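Local coordinates for protein 5,10-methylenetetrahydrofolate dehydrogenase (Bombyx mori, PDB 5ZF1) that probably catalyses the NADP+-dependent oxidation of 5,10-methylenetetrahydrofolate to 5,10-methenyltetrahydrofolate in folate-linked one-carbon metabolism, at residues Arg3-Lys8 and Gly234-Asp239; Ser80-Leu85 and Cys110-Pro115; Gly256-Glu261 and Gly268-Val273. All coordinates share one frame; numbering follows the deposited sequence.

In the fold
From the N terminus, strand 3-4 opens a loop that interaction 1 closes only when strand 236-239 is reached, so most of the chain lies between its two segments. Nested inside that loop is interaction 2, which joins helix 75-87 to segment 110-115 beside the three-stranded sheet of the catalytic region; its centre is about 36 Å from that of interaction 1. Interaction 3 follows in series after strand 236-239 and closes a short loop, six residues between 256-261 and 268-273. The centres of interactions 1 and 3 are about 7 Å apart, and both reach the six-stranded parallel sheet of the NAD(P)-binding region, where strand 269-270 runs between 3-4 and 236-239.

Interaction 1. Residues Arg3-Lys8 and Gly234-Asp239; sequences RILDGK and GATIID
Leu5 meets Thr236 and Ile238 through a single methyl. Its CB points toward the second segment but makes no close contact with it, and Leu5 CG, 5.1 Å from Thr236 CG2, is still short of touching. The next bond delivers the methyl: with chi2 at 159° Leu5 CD1 extends away from CA and lies 3.8 Å from Thr236 CG2 and 3.9 Å from Ile238 CG1. Leu5 CD1 is also 4.0 Å from Ile237 O, while Leu5 CD2 diverges from strand 236-239 and remains 5.2 Å from Thr236 CG2. Leu5 crosses both of its side-chain partners at roughly a right angle. These partners are two residues apart on one strand, and both present carbon to one face of a Rossmann-type parallel sheet. Strand 269-270 runs between 3-4 and 236-239, which explains why a side chain, rather than backbone pairing, makes this connection; Leu5 also touches Ala269 of that middle strand. On the same face, Ile238 packs on Met148 and Leu149 of helix 140-151. Just beyond Leu5, Asp6 N-caps helix 7-26: Lys8 N donates to Asp6 OD1 over 3.2 Å, approaching from above the carboxylate plane, with an N-H...O angle of 138°.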
ATOM      1  N   ARG B   3     -18.478  -6.248  24.972  1.00 34.78           N
ATOM      2  CA  ARG B   3     -17.437  -5.493  25.657  1.00 37.55           C
ATOM      3  C   ARG B   3     -17.283  -4.122  25.015  1.00 39.87           C
ATOM      4  O   ARG B   3     -17.450  -3.957  23.805  1.00 34.66           O
ATOM      5  CB  ARG B   3     -16.092  -6.205  25.584  1.00 33.05           C
ATOM      6  CG  ARG B   3     -16.087  -7.669  25.932  1.00 46.89           C
ATOM      7  CD  ARG B   3     -14.754  -8.263  25.521  1.00 53.06           C
ATOM      8  NE  ARG B   3     -13.626  -7.442  25.959  1.00 58.90           N
ATOM      9  CZ  ARG B   3     -12.413  -7.480  25.412  1.00 49.35           C
ATOM     10  NH1 ARG B   3     -12.170  -8.283  24.386  1.00 51.70           N
ATOM     11  NH2 ARG B   3     -11.449  -6.700  25.876  1.00 51.97           N
ATOM     12  N   ILE B   4     -16.926  -3.137  25.830  1.00 36.46           N
ATOM     13  CA  ILE B   4     -16.780  -1.764  25.367  1.00 31.63           C
ATOM     14  C   ILE B   4     -15.306  -1.503  25.079  1.00 38.45           C
ATOM     15  O   ILE B   4     -14.451  -1.647  25.959  1.00 33.40           O
ATOM     16  CB  ILE B   4     -17.342  -0.765  26.391  1.00 42.69           C
ATOM     17  CG1 ILE B   4     -18.652  -1.290  26.988  1.00 45.88           C
ATOM     18  CG2 ILE B   4     -17.574   0.586  25.741  1.00 36.10           C
ATOM     19  CD1 ILE B   4     -19.796  -1.352  26.003  1.00 43.11           C
ATOM     20  N   LEU B   5     -14.999  -1.126  23.837  1.00 32.59           N
ATOM     21  CA  LEU B   5     -13.632  -0.765  23.461  1.00 29.04           C
ATOM     22  C   LEU B   5     -13.487   0.748  23.584  1.00 28.96           C
ATOM     23  O   LEU B   5     -13.481   1.488  22.600  1.00 32.78           O
ATOM     24  CB  LEU B   5     -13.309  -1.251  22.052  1.00 35.79           C
ATOM     25  CG  LEU B   5     -13.684  -2.694  21.728  1.00 30.21           C
ATOM     26  CD1 LEU B   5     -13.807  -2.913  20.218  1.00 30.00           C
ATOM     27  CD2 LEU B   5     -12.655  -3.637  22.337  1.00 32.71           C
ATOM     28  N   ASP B   6     -13.341   1.207  24.829  1.00 35.13           N
ATOM     29  CA  ASP B   6     -13.318   2.638  25.141  1.00 35.51           C
ATOM     30  C   ASP B   6     -11.940   3.211  24.836  1.00 31.20           C
ATOM     31  O   ASP B   6     -11.001   3.052  25.622  1.00 30.33           O
ATOM     32  CB  ASP B   6     -13.690   2.868  26.602  1.00 38.13           C
ATOM     33  CG  ASP B   6     -13.634   4.337  26.995  1.00 47.76           C
ATOM     34  OD1 ASP B   6     -13.723   5.210  26.098  1.00 46.26           O
ATOM     35  OD2 ASP B   6     -13.495   4.617  28.203  1.00 51.98           O
ATOM     36  N   GLY B   7     -11.827   3.908  23.701  1.00 35.93           N
ATOM     37  CA  GLY B   7     -10.550   4.476  23.307  1.00 29.02           C
ATOM     38  C   GLY B   7     -10.067   5.587  24.220  1.00 33.42           C
ATOM     39  O   GLY B   7      -8.863   5.840  24.305  1.00 29.55           O
ATOM     40  N   LYS B   8     -10.986   6.274  24.899  1.00 30.96           N
ATOM     41  CA  LYS B   8     -10.569   7.340  25.805  1.00 32.26           C
ATOM     42  C   LYS B   8      -9.784   6.776  26.975  1.00 31.75           C
ATOM     43  O   LYS B   8      -8.717   7.292  27.329  1.00 33.93           O
ATOM     44  CB  LYS B   8     -11.782   8.122  26.304  1.00 41.27           C
ATOM     45  CG  LYS B   8     -11.416   9.330  27.147  1.00 46.52           C
ATOM     46  CD  LYS B   8     -12.647   9.948  27.778  1.00 49.57           C
ATOM     47  CE  LYS B   8     -12.660  11.448  27.573  1.00 62.12           C
ATOM     48  NZ  LYS B   8     -12.817  11.791  26.134  1.00 65.32           N
ATOM     49  N   GLY B 234     -20.596 -12.299  18.227  1.00 24.63           N
ATOM     50  CA  GLY B 234     -19.271 -12.264  18.800  1.00 23.30           C
ATOM     51  C   GLY B 234     -18.239 -11.472  18.027  1.00 23.32           C
ATOM     52  O   GLY B 234     -17.080 -11.446  18.438  1.00 24.65           O
ATOM     53  N   ALA B 235     -18.618 -10.816  16.930  1.00 20.25           N
ATOM     54  CA  ALA B 235     -17.646 -10.062  16.144  1.00 18.20           C
ATOM     55  C   ALA B 235     -17.253  -8.751  16.835  1.00 21.80           C
ATOM     56  O   ALA B 235     -17.934  -8.245  17.725  1.00 21.33           O
ATOM     57  CB  ALA B 235     -18.212  -9.770  14.750  1.00 19.57           C
ATOM     58  N   THR B 236     -16.135  -8.184  16.389  1.00 16.08           N
ATOM     59  CA  THR B 236     -15.614  -6.952  16.939  1.00 16.04           C
ATOM     60  C   THR B 236     -15.913  -5.842  15.948  1.00 21.39           C
ATOM     61  O   THR B 236     -15.587  -5.973  14.767  1.00 19.01           O
ATOM     62  CB  THR B 236     -14.108  -7.065  17.168  1.00 20.77           C
ATOM     63  OG1 THR B 236     -13.854  -8.105  18.125  1.00 19.55           O
ATOM     64  CG2 THR B 236     -13.527  -5.763  17.651  1.00 20.79           C
ATOM     65  N   ILE B 237     -16.524  -4.771  16.434  1.00 22.03           N
ATOM     66  CA  ILE B 237     -16.948  -3.636  15.618  1.00 20.19           C
ATOM     67  C   ILE B 237     -16.224  -2.397  16.117  1.00 23.19           C
ATOM     68  O   ILE B 237     -16.403  -1.988  17.270  1.00 24.57           O
ATOM     69  CB  ILE B 237     -18.469  -3.436  15.678  1.00 21.92           C
ATOM     70  CG1 ILE B 237     -19.210  -4.756  15.439  1.00 24.71           C
ATOM     71  CG2 ILE B 237     -18.910  -2.289  14.730  1.00 24.93           C
ATOM     72  CD1 ILE B 237     -19.154  -5.261  14.028  1.00 25.07           C
ATOM     73  N   ILE B 238     -15.425  -1.780  15.249  1.00 21.35           N
ATOM     74  CA  ILE B 238     -14.743  -0.531  15.573  1.00 20.43           C
ATOM     75  C   ILE B 238     -15.209   0.540  14.597  1.00 21.44           C
ATOM     76  O   ILE B 238     -15.002   0.412  13.381  1.00 20.13           O
ATOM     77  CB  ILE B 238     -13.221  -0.677  15.525  1.00 24.09           C
ATOM     78  CG1 ILE B 238     -12.775  -1.636  16.636  1.00 26.61           C
ATOM     79  CG2 ILE B 238     -12.550   0.703  15.664  1.00 25.44           C
ATOM     80  CD1 ILE B 238     -11.343  -2.095  16.523  1.00 30.29           C
ATOM     81  N   ASP B 239     -15.840   1.587  15.136  1.00 20.41           N
ATOM     82  CA  ASP B 239     -16.242   2.768  14.382  1.00 24.04           C
ATOM     83  C   ASP B 239     -15.156   3.833  14.512  1.00 23.14           C
ATOM     84  O   ASP B 239     -14.934   4.376  15.597  1.00 21.34           O
ATOM     85  CB  ASP B 239     -17.601   3.263  14.885  1.00 22.53           C
ATOM     86  CG  ASP B 239     -18.207   4.329  13.997  1.00 32.95           C
ATOM     87  OD1 ASP B 239     -17.523   4.795  13.067  1.00 26.35           O
ATOM     88  OD2 ASP B 239     -19.387   4.692  14.228  1.00 33.65           O
TER

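Interaction 2. Residues Ser80-Leu85 and Cys110-Pro115; sequences SEIQNL and CDAIAP
A chi1 of -76° sets Ile82 CG1 beside its backbone N and turns CG2 toward Ala112 and Ile113, while Ile113, with chi1 at -56°, places its own CG1 beside the backbone N, where it meets the incoming methyl. The helix carrying Ile82, 75-87, forms the connection of a beta-alpha-beta crossover: it links the parallel strands 63-69 and 93-96 and passes strand 34-40, which lies between them in the sheet. Ile82 touches Ile38 and Val96 of this sheet, and Ile113 rests on Ile94 and Val96, so the contact fills the angle between helix 75-87, the segment 110-115 and the strands beneath. The backbones come close here, with Ile82 CA 6.2 Å from Ile113 CA. Ile82 CG2 does nearly all the touching. Ile82 CG2 lies over the face of the peptide group joining Ala112 to Ile113, nearest to Ala112 O at 3.5 Å, and is 3.8 Å from Ile113 CA. Among side-chain atoms, Ile82 CG2 meets Ile113 CG1 at 3.9 Å and Ala112 CB at 4.1 Å. Toward solvent the contact becomes polar, and Asn86 does the linking: its ND2 donates to both Ala112 O and Gln83 OE1, and its OD1 accepts from Ala114 N. Gln83 reaches its amide toward Ala112 O without bonding to it. Gln83 OE1 and Ala112 O, both acceptors, lie 4.2 Å apart and share the same Asn86 amide donor.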
ATOM      1  N   SER B  80       8.050  26.959   2.524  1.00 41.05           N
ATOM      2  CA  SER B  80       9.261  27.588   3.042  1.00 36.57           C
ATOM      3  C   SER B  80       9.385  27.403   4.549  1.00 35.38           C
ATOM      4  O   SER B  80      10.483  27.168   5.064  1.00 40.42           O
ATOM      5  CB  SER B  80       9.284  29.074   2.687  1.00 41.88           C
ATOM      6  OG  SER B  80      10.381  29.714   3.314  1.00 49.56           O
ATOM      7  N   GLU B  81       8.274  27.516   5.273  1.00 38.17           N
ATOM      8  CA  GLU B  81       8.324  27.329   6.717  0.53 38.61           C
ATOM      9  C   GLU B  81       8.577  25.871   7.078  1.00 36.87           C
ATOM     10  O   GLU B  81       9.274  25.578   8.057  1.00 35.49           O
ATOM     11  CB  GLU B  81       7.031  27.826   7.361  0.53 40.36           C
ATOM     12  CG  GLU B  81       6.917  27.531   8.858  0.53 43.17           C
ATOM     13  CD  GLU B  81       7.740  28.479   9.724  0.53 46.91           C
ATOM     14  OE1 GLU B  81       8.949  28.651   9.459  0.53 49.06           O
ATOM     15  OE2 GLU B  81       7.171  29.054  10.676  0.53 51.47           O
ATOM     16  N   ILE B  82       8.021  24.940   6.301  1.00 37.25           N
ATOM     17  CA  ILE B  82       8.274  23.525   6.560  1.00 37.42           C
ATOM     18  C   ILE B  82       9.746  23.205   6.350  1.00 34.84           C
ATOM     19  O   ILE B  82      10.370  22.518   7.171  1.00 34.14           O
ATOM     20  CB  ILE B  82       7.359  22.652   5.682  1.00 37.61           C
ATOM     21  CG1 ILE B  82       5.941  22.668   6.251  1.00 28.80           C
ATOM     22  CG2 ILE B  82       7.896  21.229   5.577  1.00 33.48           C
ATOM     23  CD1 ILE B  82       4.861  22.396   5.216  1.00 40.93           C
ATOM     24  N   GLN B  83      10.336  23.715   5.264  1.00 36.76           N
ATOM     25  CA  GLN B  83      11.741  23.421   4.999  1.00 39.09           C
ATOM     26  C   GLN B  83      12.647  24.000   6.075  1.00 37.30           C
ATOM     27  O   GLN B  83      13.674  23.399   6.405  1.00 34.91           O
ATOM     28  CB  GLN B  83      12.148  23.933   3.612  1.00 40.85           C
ATOM     29  CG  GLN B  83      13.544  23.477   3.157  1.00 51.58           C
ATOM     30  CD  GLN B  83      13.694  21.952   3.053  1.00 51.91           C
ATOM     31  OE1 GLN B  83      12.710  21.213   3.010  1.00 51.57           O
ATOM     32  NE2 GLN B  83      14.936  21.484   3.002  1.00 55.59           N
ATOM     33  N   ASN B  84      12.279  25.152   6.645  1.00 38.88           N
ATOM     34  CA  ASN B  84      13.022  25.685   7.786  1.00 40.54           C
ATOM     35  C   ASN B  84      12.932  24.755   8.992  1.00 36.96           C
ATOM     36  O   ASN B  84      13.932  24.513   9.680  1.00 36.74           O
ATOM     37  CB  ASN B  84      12.501  27.073   8.151  1.00 42.61           C
ATOM     38  CG  ASN B  84      12.994  28.147   7.199  1.00 57.14           C
ATOM     39  OD1 ASN B  84      13.352  27.864   6.054  1.00 61.09           O
ATOM     40  ND2 ASN B  84      13.012  29.390   7.669  1.00 65.89           N
ATOM     41  N   LEU B  85      11.730  24.248   9.282  1.00 35.81           N
ATOM     42  CA  LEU B  85      11.579  23.291  10.377  1.00 31.28           C
ATOM     43  C   LEU B  85      12.322  21.997  10.079  1.00 31.45           C
ATOM     44  O   LEU B  85      12.867  21.366  10.998  1.00 29.01           O
ATOM     45  CB  LEU B  85      10.095  23.022  10.624  1.00 36.28           C
ATOM     46  CG  LEU B  85       9.278  24.210  11.133  1.00 37.09           C
ATOM     47  CD1 LEU B  85       7.789  23.931  11.042  1.00 31.90           C
ATOM     48  CD2 LEU B  85       9.668  24.536  12.575  1.00 34.28           C
ATOM     49  N   CYS B 110       2.361  17.368   2.188  1.00 28.30           N
ATOM     50  CA  CYS B 110       2.720  16.114   2.849  1.00 31.41           C
ATOM     51  C   CYS B 110       4.142  15.700   2.497  1.00 34.13           C
ATOM     52  O   CYS B 110       4.899  15.255   3.367  1.00 29.68           O
ATOM     53  CB  CYS B 110       1.732  15.008   2.463  1.00 31.13           C
ATOM     54  SG  CYS B 110       0.067  15.147   3.177  1.00 40.29           S
ATOM     55  N   ASP B 111       4.536  15.872   1.232  1.00 28.52           N
ATOM     56  CA  ASP B 111       5.830  15.403   0.761  1.00 27.01           C
ATOM     57  C   ASP B 111       6.955  16.401   0.999  1.00 29.08           C
ATOM     58  O   ASP B 111       8.124  16.052   0.795  1.00 32.22           O
ATOM     59  CB  ASP B 111       5.741  15.032  -0.727  1.00 35.03           C
ATOM     60  CG  ASP B 111       4.802  13.863  -0.977  1.00 36.34           C
ATOM     61  OD1 ASP B 111       4.594  13.067  -0.040  1.00 29.72           O
ATOM     62  OD2 ASP B 111       4.281  13.709  -2.109  1.00 36.25           O
ATOM     63  N   ALA B 112       6.634  17.616   1.459  1.00 28.91           N
ATOM     64  CA  ALA B 112       7.651  18.594   1.831  1.00 27.38           C
ATOM     65  C   ALA B 112       8.203  18.352   3.225  1.00 29.01           C
ATOM     66  O   ALA B 112       9.321  18.785   3.517  1.00 32.21           O
ATOM     67  CB  ALA B 112       7.078  20.013   1.756  1.00 34.43           C
ATOM     68  N   ILE B 113       7.443  17.682   4.094  1.00 25.97           N
ATOM     69  CA  ILE B 113       7.929  17.394   5.439  1.00 25.78           C
ATOM     70  C   ILE B 113       8.987  16.305   5.368  1.00 29.03           C
ATOM     71  O   ILE B 113       8.785  15.264   4.732  1.00 27.66           O
ATOM     72  CB  ILE B 113       6.765  16.981   6.349  1.00 21.96           C
ATOM     73  CG1 ILE B 113       5.690  18.071   6.351  1.00 26.34           C
ATOM     74  CG2 ILE B 113       7.267  16.686   7.762  1.00 25.12           C
ATOM     75  CD1 ILE B 113       4.449  17.717   7.160  1.00 26.67           C
ATOM     76  N   ALA B 114      10.123  16.530   6.029  1.00 25.89           N
ATOM     77  CA  ALA B 114      11.170  15.523   6.052  1.00 27.68           C
ATOM     78  C   ALA B 114      10.596  14.204   6.577  1.00 26.84           C
ATOM     79  O   ALA B 114       9.965  14.197   7.641  1.00 25.40           O
ATOM     80  CB  ALA B 114      12.335  15.984   6.938  1.00 29.29           C
ATOM     81  N   PRO B 115      10.772  13.088   5.862  1.00 26.20           N
ATOM     82  CA  PRO B 115      10.170  11.825   6.328  1.00 24.90           C
ATOM     83  C   PRO B 115      10.531  11.480   7.754  1.00 24.32           C
ATOM     84  O   PRO B 115       9.697  10.939   8.488  1.00 26.23           O
ATOM     85  CB  PRO B 115      10.727  10.788   5.341  1.00 28.69           C
ATOM     86  CG  PRO B 115      10.998  11.570   4.096  1.00 23.86           C
ATOM     87  CD  PRO B 115      11.432  12.940   4.548  1.00 28.19           C
TER

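Interaction 3. Residues Gly256-Glu261 and Gly268-Val273; sequences GDVDYE and GAITPV
Tyr260 packs on Ile270 and Val273, and Val258 on Ile270 as well, all through apolar carbons. Ile270 is fully extended (chi1 -169°, chi2 175°), which carries Ile270 CD1 to within 3.6 Å of Tyr260 CD2, and the two side chains cross obliquely. Ile270 CD1 also meets Val258 CG1 tip to tip at 4.0 Å. Farther along, Val273 and Tyr260 lie alongside one another, running opposite ways, with Val273 CG2 3.8 Å from Tyr260 CD2. The second kind of contact sets the ring against main-chain atoms. At the ring edge, near its plane, Thr271 O is 3.2 Å from Tyr260 CE2. Pro272 CA lies 3.7 Å from Tyr260 CE2. All this belongs to the last beta-alpha-beta crossover of the Rossmann-type sheet, in which strand 236-239, helix 260-263 and strand 269-270 follow in order; the chain then leads into the Pro-Gly-Gly-Val-Gly-Pro signature of the family. The polar end of Thr271 faces elsewhere, its OG1 bonding to Asp239 N. With apolar carbons making most of the contacts and 248 Å² buried between the segments, the contact probably rests on hydrophobic burial and dispersion, helped perhaps by the C-H edge of the ring facing Thr271 O.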
ATOM      1  N   GLY B 256     -22.134   8.658  13.924  1.00 57.47           N
ATOM      2  CA  GLY B 256     -21.749   7.285  14.180  1.00 43.85           C
ATOM      3  C   GLY B 256     -22.291   6.372  13.092  1.00 51.79           C
ATOM      4  O   GLY B 256     -23.370   6.607  12.546  1.00 55.66           O
ATOM      5  N   ASP B 257     -21.529   5.320  12.794  1.00 44.39           N
ATOM      6  CA  ASP B 257     -21.813   4.439  11.668  1.00 40.52           C
ATOM      7  C   ASP B 257     -22.459   3.127  12.082  1.00 38.57           C
ATOM      8  O   ASP B 257     -22.563   2.216  11.255  1.00 37.35           O
ATOM      9  CB  ASP B 257     -20.526   4.134  10.902  1.00 36.44           C
ATOM     10  CG  ASP B 257     -20.135   5.241   9.959  1.00 47.60           C
ATOM     11  OD1 ASP B 257     -21.022   6.034   9.580  1.00 50.17           O
ATOM     12  OD2 ASP B 257     -18.941   5.308   9.590  1.00 50.56           O
ATOM     13  N   VAL B 258     -22.875   2.997  13.340  1.00 30.78           N
ATOM     14  CA  VAL B 258     -23.312   1.723  13.897  1.00 34.12           C
ATOM     15  C   VAL B 258     -24.638   1.919  14.616  1.00 35.30           C
ATOM     16  O   VAL B 258     -24.824   2.895  15.353  1.00 38.07           O
ATOM     17  CB  VAL B 258     -22.253   1.132  14.854  1.00 35.77           C
ATOM     18  CG1 VAL B 258     -22.695  -0.237  15.378  1.00 30.78           C
ATOM     19  CG2 VAL B 258     -20.913   1.013  14.148  1.00 26.32           C
ATOM     20  N   ASP B 259     -25.563   0.989  14.394  1.00 31.79           N
ATOM     21  CA  ASP B 259     -26.796   0.927  15.175  1.00 42.02           C
ATOM     22  C   ASP B 259     -26.409   0.354  16.532  1.00 40.24           C
ATOM     23  O   ASP B 259     -26.544  -0.843  16.803  1.00 45.50           O
ATOM     24  CB  ASP B 259     -27.846   0.085  14.459  1.00 42.79           C
ATOM     25  CG  ASP B 259     -29.174   0.038  15.200  1.00 57.15           C
ATOM     26  OD1 ASP B 259     -29.246   0.492  16.362  1.00 51.37           O
ATOM     27  OD2 ASP B 259     -30.156  -0.451  14.602  1.00 57.40           O
ATOM     28  N   TYR B 260     -25.915   1.243  17.401  1.00 38.95           N
ATOM     29  CA  TYR B 260     -25.238   0.805  18.620  1.00 41.93           C
ATOM     30  C   TYR B 260     -26.143  -0.060  19.488  1.00 45.95           C
ATOM     31  O   TYR B 260     -25.732  -1.129  19.947  1.00 43.09           O
ATOM     32  CB  TYR B 260     -24.728   2.012  19.404  1.00 43.95           C
ATOM     33  CG  TYR B 260     -23.941   1.628  20.637  1.00 43.91           C
ATOM     34  CD1 TYR B 260     -24.550   1.566  21.882  1.00 49.13           C
ATOM     35  CD2 TYR B 260     -22.591   1.310  20.553  1.00 45.45           C
ATOM     36  CE1 TYR B 260     -23.836   1.208  23.013  1.00 51.01           C
ATOM     37  CE2 TYR B 260     -21.869   0.947  21.673  1.00 43.61           C
ATOM     38  CZ  TYR B 260     -22.495   0.901  22.902  1.00 54.92           C
ATOM     39  OH  TYR B 260     -21.784   0.541  24.023  1.00 54.72           O
ATOM     40  N   GLU B 261     -27.386   0.379  19.715  1.00 45.85           N
ATOM     41  CA  GLU B 261     -28.246  -0.334  20.654  1.00 48.96           C
ATOM     42  C   GLU B 261     -28.484  -1.771  20.212  1.00 41.54           C
ATOM     43  O   GLU B 261     -28.397  -2.699  21.023  1.00 44.85           O
ATOM     44  CB  GLU B 261     -29.577   0.397  20.833  1.00 51.75           C
ATOM     45  CG  GLU B 261     -30.507  -0.306  21.814  1.00 59.78           C
ATOM     46  CD  GLU B 261     -31.848   0.386  21.978  1.00 63.55           C
ATOM     47  OE1 GLU B 261     -31.931   1.608  21.733  1.00 64.98           O
ATOM     48  OE2 GLU B 261     -32.822  -0.298  22.361  1.00 70.53           O
ATOM     49  N   GLY B 268     -19.352  -9.065  19.903  1.00 24.13           N
ATOM     50  CA  GLY B 268     -18.546  -9.425  21.060  1.00 28.32           C
ATOM     51  C   GLY B 268     -17.831  -8.247  21.687  1.00 32.96           C
ATOM     52  O   GLY B 268     -17.590  -8.242  22.895  1.00 26.40           O
ATOM     53  N   ALA B 269     -17.483  -7.236  20.893  1.00 22.50           N
ATOM     54  CA  ALA B 269     -16.780  -6.063  21.392  1.00 23.58           C
ATOM     55  C   ALA B 269     -17.124  -4.919  20.455  1.00 25.75           C
ATOM     56  O   ALA B 269     -17.297  -5.155  19.261  1.00 23.80           O
ATOM     57  CB  ALA B 269     -15.267  -6.287  21.442  1.00 27.68           C
ATOM     58  N   ILE B 270     -17.256  -3.704  20.991  1.00 22.80           N
ATOM     59  CA  ILE B 270     -17.725  -2.584  20.180  1.00 20.33           C
ATOM     60  C   ILE B 270     -17.178  -1.273  20.730  1.00 27.37           C
ATOM     61  O   ILE B 270     -17.008  -1.102  21.939  1.00 28.38           O
ATOM     62  CB  ILE B 270     -19.272  -2.561  20.126  1.00 26.73           C
ATOM     63  CG1 ILE B 270     -19.776  -1.578  19.068  1.00 29.45           C
ATOM     64  CG2 ILE B 270     -19.852  -2.231  21.509  1.00 28.42           C
ATOM     65  CD1 ILE B 270     -21.307  -1.616  18.900  1.00 30.99           C
ATOM     66  N   THR B 271     -16.909  -0.333  19.831  1.00 24.45           N
ATOM     67  CA  THR B 271     -16.646   1.026  20.270  1.00 28.12           C
ATOM     68  C   THR B 271     -17.912   1.638  20.867  1.00 34.73           C
ATOM     69  O   THR B 271     -19.011   1.427  20.345  1.00 30.42           O
ATOM     70  CB  THR B 271     -16.157   1.887  19.104  1.00 33.30           C
ATOM     71  OG1 THR B 271     -16.856   1.505  17.913  1.00 24.98           O
ATOM     72  CG2 THR B 271     -14.663   1.661  18.905  1.00 23.56           C
ATOM     73  N   PRO B 272     -17.793   2.382  21.960  1.00 34.42           N
ATOM     74  CA  PRO B 272     -18.936   3.122  22.508  1.00 38.74           C
ATOM     75  C   PRO B 272     -19.209   4.365  21.671  1.00 36.97           C
ATOM     76  O   PRO B 272     -18.567   4.612  20.653  1.00 34.08           O
ATOM     77  CB  PRO B 272     -18.464   3.493  23.911  1.00 33.60           C
ATOM     78  CG  PRO B 272     -16.973   3.688  23.728  1.00 35.23           C
ATOM     79  CD  PRO B 272     -16.559   2.617  22.726  1.00 30.38           C
ATOM     80  N   VAL B 273     -20.179   5.156  22.121  1.00 38.79           N
ATOM     81  CA  VAL B 273     -20.531   6.409  21.456  1.00 43.66           C
ATOM     82  C   VAL B 273     -20.390   7.547  22.462  1.00 50.01           C
ATOM     83  O   VAL B 273     -21.211   7.654  23.382  1.00 51.07           O
ATOM     84  CB  VAL B 273     -21.952   6.354  20.869  1.00 41.26           C
ATOM     85  CG1 VAL B 273     -22.223   7.585  20.013  1.00 41.73           C
ATOM     86  CG2 VAL B 273     -22.144   5.093  20.056  1.00 42.31           C
TER